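Local coordinates for pirin-like protein (Geobacillus kaustophilus, PDB 2P17) that is of unknown function but belongs to the pirin family of the cupin clan and binds one iron ion per subunit, at residues 142-146 against 172-176; 181-186 against 223-228. One frame throughout, in Å; residues are numbered along the deposited sequence.

Contact 1 (142-146 against 172-176)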
ATOM      1  N   GLU A 142       7.850  -7.187  17.951  1.00 18.14           N
ATOM      2  CA  GLU A 142       7.106  -7.413  19.182  1.00 18.54           C
ATOM      3  C   GLU A 142       6.945  -8.914  19.391  1.00 18.03           C
ATOM      4  O   GLU A 142       7.212  -9.708  18.482  1.00 18.51           O
ATOM      5  CB  GLU A 142       5.748  -6.703  19.138  1.00 18.42           C
ATOM      6  CG  GLU A 142       5.857  -5.203  18.834  1.00 20.07           C
ATOM      7  CD  GLU A 142       4.599  -4.433  19.144  1.00 22.14           C
ATOM      8  OE1 GLU A 142       3.497  -5.004  19.017  0.80 21.89           O
ATOM      9  OE2 GLU A 142       4.713  -3.245  19.518  1.00 23.74           O
ATOM     10  N   GLU A 143       6.565  -9.306  20.605  1.00 18.30           N
ATOM     11  CA  GLU A 143       6.237 -10.693  20.878  1.00 18.98           C
ATOM     12  C   GLU A 143       5.054 -11.062  19.997  1.00 17.89           C
ATOM     13  O   GLU A 143       3.983 -10.475  20.126  1.00 19.45           O
ATOM     14  CB  GLU A 143       5.888 -10.876  22.358  1.00 18.85           C
ATOM     15  CG  GLU A 143       5.294 -12.244  22.744  1.00 21.13           C
ATOM     16  CD  GLU A 143       4.826 -12.295  24.194  0.20 19.95           C
ATOM     17  OE1 GLU A 143       3.773 -11.695  24.520  1.00 22.25           O
ATOM     18  N   GLY A 144       5.278 -12.004  19.090  1.00 17.20           N
ATOM     19  CA  GLY A 144       4.229 -12.518  18.224  1.00 15.78           C
ATOM     20  C   GLY A 144       3.897 -11.644  17.024  1.00 14.53           C
ATOM     21  O   GLY A 144       2.915 -11.901  16.329  1.00 14.14           O
ATOM     22  N   ALA A 145       4.680 -10.594  16.781  1.00 14.24           N
ATOM     23  CA  ALA A 145       4.415  -9.762  15.599  1.00 13.71           C
ATOM     24  C   ALA A 145       5.624  -8.999  15.091  1.00 13.35           C
ATOM     25  O   ALA A 145       6.498  -8.594  15.859  1.00 14.27           O
ATOM     26  CB  ALA A 145       3.269  -8.782  15.869  1.00 13.96           C
ATOM     27  N   THR A 146       5.645  -8.777  13.785  1.00 12.60           N
ATOM     28  CA  THR A 146       6.602  -7.854  13.196  1.00 12.40           C
ATOM     29  C   THR A 146       5.826  -6.849  12.375  1.00 11.82           C
ATOM     30  O   THR A 146       4.850  -7.194  11.706  1.00 11.47           O
ATOM     31  CB  THR A 146       7.658  -8.535  12.323  1.00 13.10           C
ATOM     32  OG1 THR A 146       7.027  -9.328  11.326  1.00 15.20           O
ATOM     33  CG2 THR A 146       8.568  -9.429  13.149  1.00 14.93           C
HETATM   34  N   MSE A 172       2.322  -5.967   8.342  1.00  9.59           N
HETATM   35  CA  MSE A 172       2.208  -6.659   9.622  1.00 10.71           C
HETATM   36  C   MSE A 172       2.120  -8.147   9.414  1.00 11.25           C
HETATM   37  O   MSE A 172       1.348  -8.613   8.573  1.00 11.47           O
HETATM   38  CB  MSE A 172       0.968  -6.210  10.379  1.00 10.59           C
HETATM   39  CG  MSE A 172       0.907  -4.747  10.638  1.00 11.23           C
HETATM   40 SE   MSE A 172      -0.563  -4.430  11.842  0.50 12.21          SE
HETATM   41  CE  MSE A 172      -0.765  -2.658  11.455  1.00 12.84           C
ATOM     42  N   ILE A 173       2.926  -8.878  10.174  1.00 10.86           N
ATOM     43  CA  ILE A 173       2.829 -10.328  10.263  1.00 11.98           C
ATOM     44  C   ILE A 173       2.572 -10.622  11.736  1.00 11.23           C
ATOM     45  O   ILE A 173       3.404 -10.308  12.597  1.00 12.22           O
ATOM     46  CB  ILE A 173       4.100 -11.034   9.787  1.00 12.32           C
ATOM     47  CG1 ILE A 173       4.419 -10.659   8.326  1.00 12.72           C
ATOM     48  CG2 ILE A 173       3.919 -12.546   9.918  1.00 13.58           C
ATOM     49  CD1 ILE A 173       5.765 -11.204   7.803  1.00 14.63           C
ATOM     50  N   VAL A 174       1.407 -11.197  12.014  1.00 10.73           N
ATOM     51  CA  VAL A 174       0.917 -11.292  13.386  1.00 11.28           C
ATOM     52  C   VAL A 174       0.533 -12.732  13.691  1.00 11.42           C
ATOM     53  O   VAL A 174      -0.220 -13.345  12.941  1.00 11.85           O
ATOM     54  CB  VAL A 174      -0.303 -10.365  13.598  1.00 11.30           C
ATOM     55  CG1 VAL A 174      -0.674 -10.301  15.070  1.00 11.80           C
ATOM     56  CG2 VAL A 174      -0.012  -8.937  13.089  1.00 11.97           C
ATOM     57  N   GLU A 175       1.047 -13.258  14.800  1.00 12.10           N
ATOM     58  CA  GLU A 175       0.733 -14.623  15.222  1.00 13.51           C
ATOM     59  C   GLU A 175      -0.662 -14.678  15.841  1.00 13.73           C
ATOM     60  O   GLU A 175      -1.116 -13.701  16.447  1.00 13.70           O
ATOM     61  CB  GLU A 175       1.799 -15.152  16.199  1.00 14.14           C
ATOM     62  CG  GLU A 175       3.256 -15.082  15.691  1.00 17.52           C
ATOM     63  CD  GLU A 175       3.498 -15.845  14.394  1.00 23.42           C
ATOM     64  OE1 GLU A 175       3.156 -17.044  14.336  1.00 25.55           O
ATOM     65  OE2 GLU A 175       4.044 -15.248  13.434  1.00 25.15           O
ATOM     66  N   PRO A 176      -1.359 -15.827  15.694  1.00 14.10           N
ATOM     67  CA  PRO A 176      -2.708 -15.947  16.243  1.00 14.43           C
ATOM     68  C   PRO A 176      -2.732 -15.602  17.726  1.00 14.35           C
ATOM     69  O   PRO A 176      -1.857 -16.062  18.480  1.00 15.09           O
ATOM     70  CB  PRO A 176      -3.051 -17.429  16.048  1.00 14.93           C
ATOM     71  CG  PRO A 176      -2.177 -17.890  14.956  1.00 15.06           C
ATOM     72  CD  PRO A 176      -0.923 -17.051  15.002  1.00 14.28           C
TER

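Contact 2 (181-186 against 223-228)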
ATOM      1  N   VAL A 181      -0.873  -2.671  17.710  1.00 11.90           N
ATOM      2  CA  VAL A 181      -1.452  -1.341  17.570  1.00 11.97           C
ATOM      3  C   VAL A 181      -0.646  -0.521  16.567  1.00 11.47           C
ATOM      4  O   VAL A 181       0.594  -0.460  16.657  1.00 11.74           O
ATOM      5  CB  VAL A 181      -1.442  -0.590  18.925  1.00 12.22           C
ATOM      6  CG1 VAL A 181      -1.985   0.806  18.770  1.00 13.59           C
ATOM      7  CG2 VAL A 181      -2.258  -1.349  19.964  1.00 13.42           C
ATOM      8  N   GLN A 182      -1.345   0.100  15.619  1.00 10.41           N
ATOM      9  CA  GLN A 182      -0.743   1.101  14.735  1.00 10.24           C
ATOM     10  C   GLN A 182      -1.267   2.504  15.075  1.00 10.49           C
ATOM     11  O   GLN A 182      -2.483   2.726  15.092  1.00 11.13           O
ATOM     12  CB  GLN A 182      -1.047   0.768  13.278  1.00 10.23           C
ATOM     13  CG  GLN A 182      -0.570   1.837  12.301  1.00  9.92           C
ATOM     14  CD  GLN A 182       0.939   1.936  12.197  1.00  9.24           C
ATOM     15  OE1 GLN A 182       1.636   0.924  12.215  1.00  9.90           O
ATOM     16  NE2 GLN A 182       1.450   3.155  12.078  1.00  8.45           N
ATOM     17  N   ASP A 183      -0.348   3.439  15.319  1.00  9.72           N
ATOM     18  CA  ASP A 183      -0.688   4.856  15.539  1.00  9.69           C
ATOM     19  C   ASP A 183      -0.859   5.588  14.218  1.00  9.52           C
ATOM     20  O   ASP A 183      -0.118   5.340  13.264  1.00 10.04           O
ATOM     21  CB  ASP A 183       0.395   5.559  16.365  1.00  9.83           C
ATOM     22  CG  ASP A 183       1.780   5.413  15.755  1.00 10.28           C
ATOM     23  OD1 ASP A 183       2.160   4.278  15.392  1.00 10.51           O
ATOM     24  OD2 ASP A 183       2.485   6.438  15.634  1.00 14.14           O
ATOM     25  N   LEU A 184      -1.841   6.488  14.160  1.00  9.13           N
ATOM     26  CA  LEU A 184      -2.037   7.333  12.987  1.00  9.79           C
ATOM     27  C   LEU A 184      -2.444   8.722  13.411  1.00  9.76           C
ATOM     28  O   LEU A 184      -3.273   8.866  14.300  1.00 10.06           O
ATOM     29  CB  LEU A 184      -3.158   6.783  12.100  1.00 10.33           C
ATOM     30  CG  LEU A 184      -2.901   5.449  11.409  1.00 10.95           C
ATOM     31  CD1 LEU A 184      -4.193   4.991  10.767  1.00 11.42           C
ATOM     32  CD2 LEU A 184      -1.769   5.566  10.369  1.00 12.30           C
ATOM     33  N   PRO A 185      -1.878   9.759  12.771  1.00  9.50           N
ATOM     34  CA  PRO A 185      -2.379  11.122  13.006  1.00 10.19           C
ATOM     35  C   PRO A 185      -3.857  11.190  12.629  1.00  9.82           C
ATOM     36  O   PRO A 185      -4.284  10.524  11.680  1.00  9.59           O
ATOM     37  CB  PRO A 185      -1.539  11.971  12.063  1.00  9.93           C
ATOM     38  CG  PRO A 185      -0.264  11.159  11.867  1.00 10.78           C
ATOM     39  CD  PRO A 185      -0.718   9.735  11.860  1.00  9.85           C
ATOM     40  N   GLY A 186      -4.631  11.980  13.363  1.00 10.11           N
ATOM     41  CA  GLY A 186      -6.085  11.987  13.182  1.00 10.19           C
ATOM     42  C   GLY A 186      -6.574  12.360  11.789  1.00 10.14           C
ATOM     43  O   GLY A 186      -7.645  11.906  11.349  1.00 10.83           O
ATOM     44  N   GLU A 223      -5.383  15.057  16.394  1.00 14.60           N
ATOM     45  CA  GLU A 223      -5.735  13.959  17.287  1.00 15.08           C
ATOM     46  C   GLU A 223      -4.791  12.781  17.114  1.00 15.22           C
ATOM     47  O   GLU A 223      -4.374  12.463  15.996  1.00 16.70           O
ATOM     48  CB  GLU A 223      -7.176  13.518  17.075  1.00 15.15           C
ATOM     49  CG  GLU A 223      -8.165  14.624  17.402  1.00 15.55           C
ATOM     50  CD  GLU A 223      -9.602  14.233  17.149  1.00 17.44           C
ATOM     51  OE1 GLU A 223      -9.839  13.284  16.371  1.00 16.35           O
ATOM     52  OE2 GLU A 223     -10.499  14.887  17.727  1.00 18.87           O
ATOM     53  N   GLU A 224      -4.452  12.138  18.225  1.00 14.17           N
ATOM     54  CA  GLU A 224      -3.620  10.947  18.181  1.00 13.83           C
ATOM     55  C   GLU A 224      -4.580   9.774  18.153  1.00 13.55           C
ATOM     56  O   GLU A 224      -5.374   9.596  19.079  1.00 14.24           O
ATOM     57  CB  GLU A 224      -2.645  10.902  19.380  1.00 13.92           C
ATOM     58  CG  GLU A 224      -1.500  11.933  19.279  1.00 15.62           C
ATOM     59  CD  GLU A 224      -0.519  11.953  20.476  0.60 14.58           C
ATOM     60  OE1 GLU A 224      -0.700  11.166  21.437  0.80 17.05           O
ATOM     61  OE2 GLU A 224       0.444  12.778  20.453  1.00 17.82           O
ATOM     62  N   THR A 225      -4.561   9.012  17.055  1.00 11.91           N
ATOM     63  CA  THR A 225      -5.464   7.875  16.903  1.00 11.91           C
ATOM     64  C   THR A 225      -4.688   6.570  16.797  1.00 11.97           C
ATOM     65  O   THR A 225      -3.490   6.568  16.518  1.00 11.43           O
ATOM     66  CB  THR A 225      -6.400   7.986  15.661  1.00 11.89           C
ATOM     67  OG1 THR A 225      -5.664   7.736  14.453  1.00 11.21           O
ATOM     68  CG2 THR A 225      -7.110   9.358  15.590  1.00 11.26           C
ATOM     69  N   GLU A 226      -5.385   5.466  17.047  1.00 11.51           N
ATOM     70  CA  GLU A 226      -4.787   4.137  16.979  1.00 12.54           C
ATOM     71  C   GLU A 226      -5.731   3.163  16.301  1.00 11.99           C
ATOM     72  O   GLU A 226      -6.958   3.305  16.389  1.00 12.42           O
ATOM     73  CB  GLU A 226      -4.439   3.638  18.387  1.00 12.39           C
ATOM     74  CG  GLU A 226      -3.165   4.278  18.946  1.00 14.41           C
ATOM     75  CD  GLU A 226      -2.867   3.916  20.394  1.00 14.90           C
ATOM     76  OE1 GLU A 226      -3.702   3.258  21.038  1.00 18.90           O
ATOM     77  OE2 GLU A 226      -1.797   4.336  20.884  1.00 19.73           O
ATOM     78  N   LEU A 227      -5.149   2.196  15.595  1.00 12.18           N
ATOM     79  CA  LEU A 227      -5.904   1.059  15.094  1.00 12.18           C
ATOM     80  C   LEU A 227      -5.406  -0.237  15.706  1.00 12.37           C
ATOM     81  O   LEU A 227      -4.226  -0.594  15.571  1.00 12.43           O
ATOM     82  CB  LEU A 227      -5.825   0.959  13.579  1.00 12.43           C
ATOM     83  CG  LEU A 227      -6.682  -0.221  13.108  1.00 14.53           C
ATOM     84  CD1 LEU A 227      -8.094   0.248  12.819  1.00 13.32           C
ATOM     85  CD2 LEU A 227      -6.087  -0.888  11.899  1.00 15.35           C
ATOM     86  N   ASN A 228      -6.321  -0.931  16.372  1.00 12.43           N
ATOM     87  CA  ASN A 228      -6.045  -2.219  16.990  1.00 13.24           C
ATOM     88  C   ASN A 228      -6.250  -3.366  16.005  1.00 12.49           C
ATOM     89  O   ASN A 228      -7.213  -3.375  15.241  1.00 12.20           O
ATOM     90  CB  ASN A 228      -6.943  -2.427  18.221  1.00 13.84           C
ATOM     91  CG  ASN A 228      -6.656  -1.441  19.339  0.90 16.49           C
ATOM     92  OD1 ASN A 228      -5.586  -0.835  19.396  1.00 19.81           O
ATOM     93  ND2 ASN A 228      -7.618  -1.279  20.238  0.20 15.50           N
TER

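Contact 1 (142-146 against 172-176)
Three backbone hydrogen bonds hold 142-146 against the end of strand 167-174. Glu175 N gives the shortest, 2.8 Å to Gly144 O and almost straight at 172°. Two residues on, Thr146 and Ile173 form a hydrogen-bonded antiparallel pair, Thr146 N to Ile173 O and Ile173 N to Thr146 O both measuring 3.0 Å. Ala145 and Val174 between them are a non-hydrogen-bonded pair, so their CA atoms come within 4.4 Å, and Ala145 CA makes a CA-H...O contact with Ile173 O at 3.2 Å.

The chain reaches this register through a type II turn from Glu142 to Ala145, closed by Ala145 N to Glu142 O at 3.2 Å, with Glu142 N returning a bond to Ala145 O at 2.9 Å. Gly144, with phi 80° and psi 8°, takes the turn position where glycine is the usual residue, and its carbonyl is thereby presented to Glu175.

Side chains alternate across the sheet. Thr146 and Ile173 share one face, with Thr146 OG1 3.7 Å from Ile173 CB. Ala145 and Val174 lie on the buried one, Ala145 CB 4.3 Å from Val174 CG1, and both rest on Val180 of strand 179-185. The arrangement is a tight beta hairpin, 139-142 with 145-149, added antiparallel to a strand of the C-terminal cupin beta-barrel.

Contact 2 (181-186 against 223-228)
This antiparallel strand pair belongs to the C-terminal cupin beta-barrel, and its side chains sort by face. Gln182, Leu184, Thr225 and Leu227 point inward and are buried. Leu184 (m, t) and Leu227 pack there against strand 235-242, on Ala241 and Leu239 respectively. Gln182, with chi1 t and chi2 p, turns its amide forward along its own strand, so that NE2 bonds to Asp183 O at 2.9 Å and OE1 to Ser154 OG.

On the other face, Val181 in the t rotamer sets CG1 3.6 Å from Glu226 CD and CG2 3.4 Å from Asn228 OD1. Glu226 (m, t) carries its carboxylate past Val181 to a salt bridge with Lys155, whose backbone N binds Asp183 OD1.

The backbone holds this register through two hydrogen-bonded pairs: Gln182 N to Leu227 O is 3.0 Å and Leu227 N to Gln182 O 2.8 Å, while Leu184 N to Thr225 O is 2.9 Å. Pro185 sits opposite Glu224 in a non-hydrogen-bonded pair, needing no amide hydrogen toward it; beyond, Gly186 N makes a weak bond to Glu223 O at 2.7 Å. In its p rotamer, Thr225 folds OG1 back to donate to Leu184 O at 2.6 Å, an acceptor that also takes Thr225 N at 3.0 Å.

The two contacts come in series along the chain: contact 1 closes at 176, and contact 2 opens five residues later, after the short connection from strand 167-174, two residues into strand 179-185. Their centres lie about 18 Å apart in the C-terminal cupin barrel, as parts of one large curled sheet that runs on into the N-terminal half. Contact 1 attaches the 139-149 hairpin to strand 167-174, whereas contact 2 joins strand 179-185 to strand 224-231. They meet in the interior, where Met172 CE, from a selenomethionine, packs 3.9 Å from Gln182 CB. Both are structural strand pairings away from the iron site, where His57 and His99 of the N-terminal part bind the metal.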